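Protein translation elongation factor 1A (Methanosarcina mazei, PDB 3WND) is a SelB/EF-Tu/aIF2 gamma-like protein that binds cysteinyl-tRNA(Cys) in its GTP-bound form and is thought to act as a translation elongation factor. Local coordinates at residues H114-L119 / K171-E176; L154-N157 / P163-G166. All coordinates share one frame; numbering follows the deposited sequence.

Contact 1. Residues H114-L119 / K171-E176; sequences HGIIAL and KARINE
Ile-116 of strand 115-119 points its side chain at helix 167-187, its CD1 methyl meeting Arg-173 and Ile-174. Along Arg-173, CB lies 4.0 Å from Ile-116 CD1. The next carbon, Arg-173 CG, stands opposite the backbone N (chi1 180°), a setting that carries it toward the strand, 3.5 Å from Ile-116 CD1 and a little farther from Ile-116 CG1. At chi2 the chain bends (55°) and the head swings off the isoleucine. Arg-173 NE donates to the oxygen of a water (3.2 Å), which in turn donates to Gly-115 O. Arg-173 NH1 meets Glu-176 OE1 at 2.9 Å in a salt bridge within the helix, with both the carboxylate oxygen and the water at the edge of the guanidinium, in its plane. From the next residue of the helix, Ile-174 CG1 closes on Ile-116 CD1 at 3.5 Å, the two side chains crossing at about a right angle. An alanine in place of Arg-173 would probably leave Glu-176 OE1 without this charged partner and break the water bridge to Gly-115 O. Direct contact between the two segments is thus hydrocarbon on hydrocarbon, while the guanidinium is tied to its own helix by a salt bridge and to the strand through water.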
loop_
_atom_site.group_PDB
_atom_site.type_symbol
_atom_site.label_atom_id
_atom_site.label_comp_id
_atom_site.label_asym_id
_atom_site.label_seq_id
_atom_site.Cartn_x
_atom_site.Cartn_y
_atom_site.Cartn_z
ATOM N N HIS A 114 3.868 4.331 9.475
ATOM C CA HIS A 114 2.822 5.105 10.148
ATOM C C HIS A 114 1.593 4.233 10.175
ATOM O O HIS A 114 1.102 3.773 9.132
ATOM C CB HIS A 114 2.511 6.274 9.237
ATOM C CG HIS A 114 3.610 7.222 9.146
ATOM N ND1 HIS A 114 3.930 8.017 10.216
ATOM C CD2 HIS A 114 4.430 7.584 8.114
ATOM C CE1 HIS A 114 4.947 8.823 9.895
ATOM N NE2 HIS A 114 5.258 8.586 8.592
ATOM N N GLY A 115 1.083 3.959 11.365
ATOM C CA GLY A 115 -0.112 3.120 11.499
ATOM C C GLY A 115 -0.756 3.249 12.876
ATOM O O GLY A 115 -0.271 3.997 13.794
ATOM N N ILE A 116 -1.875 2.528 12.961
ATOM C CA ILE A 116 -2.745 2.494 14.132
ATOM C C ILE A 116 -3.327 1.074 14.154
ATOM O O ILE A 116 -3.574 0.482 13.109
ATOM C CB ILE A 116 -3.938 3.477 14.004
ATOM C CG1 ILE A 116 -3.398 4.844 13.659
ATOM C CG2 ILE A 116 -4.772 3.492 15.329
ATOM C CD1 ILE A 116 -4.521 5.847 13.201
ATOM N N ILE A 117 -3.429 0.515 15.377
ATOM C CA ILE A 117 -4.162 -0.717 15.588
ATOM C C ILE A 117 -5.569 -0.417 15.984
ATOM O O ILE A 117 -5.737 0.230 17.069
ATOM C CB ILE A 117 -3.429 -1.677 16.566
ATOM C CG1 ILE A 117 -2.067 -2.080 15.915
ATOM C CG2 ILE A 117 -4.254 -2.932 16.825
ATOM C CD1 ILE A 117 -1.156 -2.949 16.774
ATOM N N ALA A 118 -6.570 -0.866 15.231
ATOM C CA ALA A 118 -7.959 -0.696 15.650
ATOM C C ALA A 118 -8.423 -1.994 16.283
ATOM O O ALA A 118 -8.440 -3.035 15.602
ATOM C CB ALA A 118 -8.811 -0.364 14.442
ATOM N N LEU A 119 -8.750 -1.949 17.568
ATOM C CA LEU A 119 -9.235 -3.094 18.274
ATOM C C LEU A 119 -10.773 -3.059 18.131
ATOM O O LEU A 119 -11.469 -2.423 18.862
ATOM C CB LEU A 119 -8.816 -3.083 19.759
ATOM C CG LEU A 119 -7.315 -3.253 19.999
ATOM C CD1 LEU A 119 -6.997 -3.276 21.538
ATOM C CD2 LEU A 119 -6.752 -4.447 19.225
ATOM N N LYS A 171 -10.301 8.719 14.298
ATOM C CA LYS A 171 -10.209 9.713 13.268
ATOM C C LYS A 171 -9.223 10.796 13.676
ATOM O O LYS A 171 -8.503 11.356 12.814
ATOM C CB LYS A 171 -11.575 10.347 13.022
ATOM C CG LYS A 171 -12.535 9.419 12.231
ATOM C CD LYS A 171 -13.875 10.175 12.142
ATOM C CE LYS A 171 -14.922 9.405 11.499
ATOM N NZ LYS A 171 -16.036 10.392 11.227
ATOM N N ALA A 172 -9.215 11.151 14.966
ATOM C CA ALA A 172 -8.318 12.179 15.428
ATOM C C ALA A 172 -6.885 11.729 15.319
ATOM O O ALA A 172 -6.031 12.505 14.879
ATOM C CB ALA A 172 -8.659 12.472 16.912
ATOM N N ARG A 173 -6.617 10.444 15.670
ATOM C CA ARG A 173 -5.240 9.921 15.464
ATOM C C ARG A 173 -4.852 9.860 13.955
ATOM O O ARG A 173 -3.716 10.123 13.590
ATOM C CB ARG A 173 -5.139 8.521 16.139
ATOM C CG ARG A 173 -3.766 7.900 15.976
ATOM C CD ARG A 173 -2.689 8.842 16.482
ATOM N NE ARG A 173 -1.364 8.265 16.369
ATOM C CZ ARG A 173 -0.276 9.008 16.558
ATOM N NH1 ARG A 173 -0.440 10.314 16.848
ATOM N NH2 ARG A 173 0.945 8.468 16.439
ATOM N N ILE A 174 -5.758 9.442 13.108
ATOM C CA ILE A 174 -5.468 9.417 11.595
ATOM C C ILE A 174 -5.104 10.856 11.191
ATOM O O ILE A 174 -4.146 11.061 10.493
ATOM C CB ILE A 174 -6.697 8.987 10.812
ATOM C CG1 ILE A 174 -6.876 7.458 11.091
ATOM C CG2 ILE A 174 -6.547 9.226 9.293
ATOM C CD1 ILE A 174 -8.179 6.942 10.536
ATOM N N ASN A 175 -5.858 11.859 11.654
ATOM C CA ASN A 175 -5.490 13.234 11.240
ATOM C C ASN A 175 -4.125 13.686 11.808
ATOM O O ASN A 175 -3.412 14.411 11.111
ATOM C CB ASN A 175 -6.602 14.227 11.675
ATOM C CG ASN A 175 -7.747 14.256 10.615
ATOM O OD1 ASN A 175 -7.591 14.825 9.490
ATOM N ND2 ASN A 175 -8.888 13.685 10.947
ATOM N N GLU A 176 -3.803 13.339 13.068
ATOM C CA GLU A 176 -2.483 13.645 13.622
ATOM C C GLU A 176 -1.375 13.011 12.761
ATOM O O GLU A 176 -0.376 13.701 12.421
ATOM C CB GLU A 176 -2.315 13.195 15.090
ATOM C CG GLU A 176 -3.117 13.992 16.053
ATOM C CD GLU A 176 -3.051 13.346 17.457
ATOM O OE1 GLU A 176 -2.427 12.223 17.608
ATOM O OE2 GLU A 176 -3.639 13.948 18.392
HETATM O O HOH W 1 -0.504 5.244 16.057
#

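Contact 2. Residues L154-N157 / P163-G166; sequences LNTN and PFEG
Two hydrogen bonds tie 154-157 to 163-166, which run past each other in roughly opposite directions, 160° apart. Asn-155 N donates to Glu-165 O (3.1 Å), and Phe-164 N donates to Asn-155 OD1 (2.9 Å), tilted from its carbonyl plane. The same OD1 also accepts from Asn-157 N at 3.0 Å, closing an Asx turn, so two backbone N-H groups grip one amide oxygen. Chi1 of 64° tucks the Asn-155 amide back over its own backbone, which brings OD1 to Asn-157 N and Phe-164 N together. Its ND2 is held by Asn-162 O and Ser-122 OG, which fixes the amide's rotation; Ser-122 OG also bonds Glu-165 OE2.

Weaker CA-H...O contacts follow the backbones. The CA-H of Phe-164 points almost straight at Asn-155 O (CA to O 3.2 Å, 165° at the hydrogen); this buried oxygen has no conventional partner in the model. Leu-154 CA approaches Glu-165 O, and Pro-163 CA approaches Asn-157 O.

The aromatic part is a CH-pi contact. Thr-156 CA sits over the centre of the Phe-164 ring, 3.8 Å from its centroid, while Thr-156 CB lies near CZ. At the other end Gly-166 lies against Leu-154 CB, where a side chain would clash, and its positive phi also favours glycine; it takes the N-cap position of helix 167-187.

Thr-156 belongs to the GDP site seen for this protein, and Asn-157 ND2 bonds Asp-123, another residue of that site. This Asx-turned loop after strand 150-153 corresponds in position to the G5 loop of the GTPase fold, which borders the guanine base in relatives such as EF-Tu.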
loop_
_atom_site.group_PDB
_atom_site.type_symbol
_atom_site.label_atom_id
_atom_site.label_comp_id
_atom_site.label_asym_id
_atom_site.label_seq_id
_atom_site.Cartn_x
_atom_site.Cartn_y
_atom_site.Cartn_z
ATOM N N LEU A 154 -12.670 0.244 19.493
ATOM C CA LEU A 154 -13.804 0.940 18.823
ATOM C C LEU A 154 -14.833 -0.050 18.317
ATOM O O LEU A 154 -14.578 -1.249 18.265
ATOM C CB LEU A 154 -13.252 1.797 17.623
ATOM C CG LEU A 154 -12.555 1.045 16.447
ATOM C CD1 LEU A 154 -13.561 0.474 15.474
ATOM C CD2 LEU A 154 -11.620 2.049 15.697
ATOM N N ASN A 155 -16.022 0.454 17.929
ATOM C CA ASN A 155 -16.931 -0.379 17.168
ATOM C C ASN A 155 -17.653 0.591 16.187
ATOM O O ASN A 155 -17.534 1.810 16.324
ATOM C CB ASN A 155 -17.991 -1.092 18.127
ATOM C CG ASN A 155 -18.914 -0.086 18.839
ATOM O OD1 ASN A 155 -19.768 0.563 18.174
ATOM N ND2 ASN A 155 -18.783 0.064 20.186
ATOM N N THR A 156 -18.298 -0.002 15.236
ATOM C CA THR A 156 -19.097 0.711 14.257
ATOM C C THR A 156 -20.546 0.169 14.336
ATOM O O THR A 156 -21.225 -0.041 13.284
ATOM C CB THR A 156 -18.525 0.640 12.845
ATOM O OG1 THR A 156 -18.368 -0.737 12.529
ATOM C CG2 THR A 156 -17.187 1.432 12.771
ATOM N N ASN A 157 -21.028 -0.031 15.572
ATOM C CA ASN A 157 -22.389 -0.542 15.824
ATOM C C ASN A 157 -23.279 0.471 16.454
ATOM O O ASN A 157 -23.119 0.785 17.605
ATOM C CB ASN A 157 -22.245 -1.765 16.695
ATOM C CG ASN A 157 -23.580 -2.424 16.996
ATOM O OD1 ASN A 157 -24.642 -1.972 16.544
ATOM N ND2 ASN A 157 -23.537 -3.437 17.817
ATOM N N PRO A 163 -22.240 3.253 21.300
ATOM C CA PRO A 163 -22.207 3.111 19.827
ATOM C C PRO A 163 -21.139 3.985 19.257
ATOM O O PRO A 163 -20.993 5.134 19.623
ATOM C CB PRO A 163 -23.613 3.645 19.379
ATOM C CG PRO A 163 -23.969 4.611 20.502
ATOM C CD PRO A 163 -23.441 3.956 21.732
ATOM N N PHE A 164 -20.378 3.390 18.326
ATOM C CA PHE A 164 -19.279 4.116 17.684
ATOM C C PHE A 164 -18.254 4.673 18.663
ATOM O O PHE A 164 -17.455 5.546 18.305
ATOM C CB PHE A 164 -19.861 5.242 16.749
ATOM C CG PHE A 164 -20.252 4.684 15.425
ATOM C CD1 PHE A 164 -21.448 3.939 15.298
ATOM C CD2 PHE A 164 -19.454 4.929 14.244
ATOM C CE1 PHE A 164 -21.801 3.322 14.059
ATOM C CE2 PHE A 164 -19.871 4.403 13.011
ATOM C CZ PHE A 164 -21.041 3.653 12.892
ATOM N N GLU A 165 -18.123 4.014 19.853
ATOM C CA GLU A 165 -17.055 4.424 20.712
ATOM C C GLU A 165 -15.746 4.177 19.960
ATOM O O GLU A 165 -15.597 3.274 19.084
ATOM C CB GLU A 165 -17.117 3.764 22.088
ATOM C CG GLU A 165 -16.829 2.328 22.026
ATOM C CD GLU A 165 -16.562 1.706 23.406
ATOM O OE1 GLU A 165 -16.648 2.334 24.501
ATOM O OE2 GLU A 165 -16.300 0.514 23.345
ATOM N N GLY A 166 -14.829 5.041 20.267
ATOM C CA GLY A 166 -13.465 5.043 19.708
ATOM C C GLY A 166 -13.304 5.509 18.259
ATOM O O GLY A 166 -12.157 5.766 17.838
#

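In the fold
Strand 150-153 and helix 167-187 join the two contacts, whose centres lie 14 Å apart. Contact 2 shapes the loop between that strand and that helix; contact 1 then seats the helix on the neighbouring strand, 115-119. They meet directly where Leu-119 O lies 3.0 Å from Leu-154 N, probably a hydrogen bond, and where Ala-118 CB packs against Leu-154 CD2 at 3.9 Å. Leu-170 of the helix touches both Ile-116 and Leu-154, so this leucine links the two contacts. Contact 2 holds Thr-156 of the GDP site, with no GDP bound in this model; in contact 1, the Ile-174 side chain is about 11 Å from that of Thr-156.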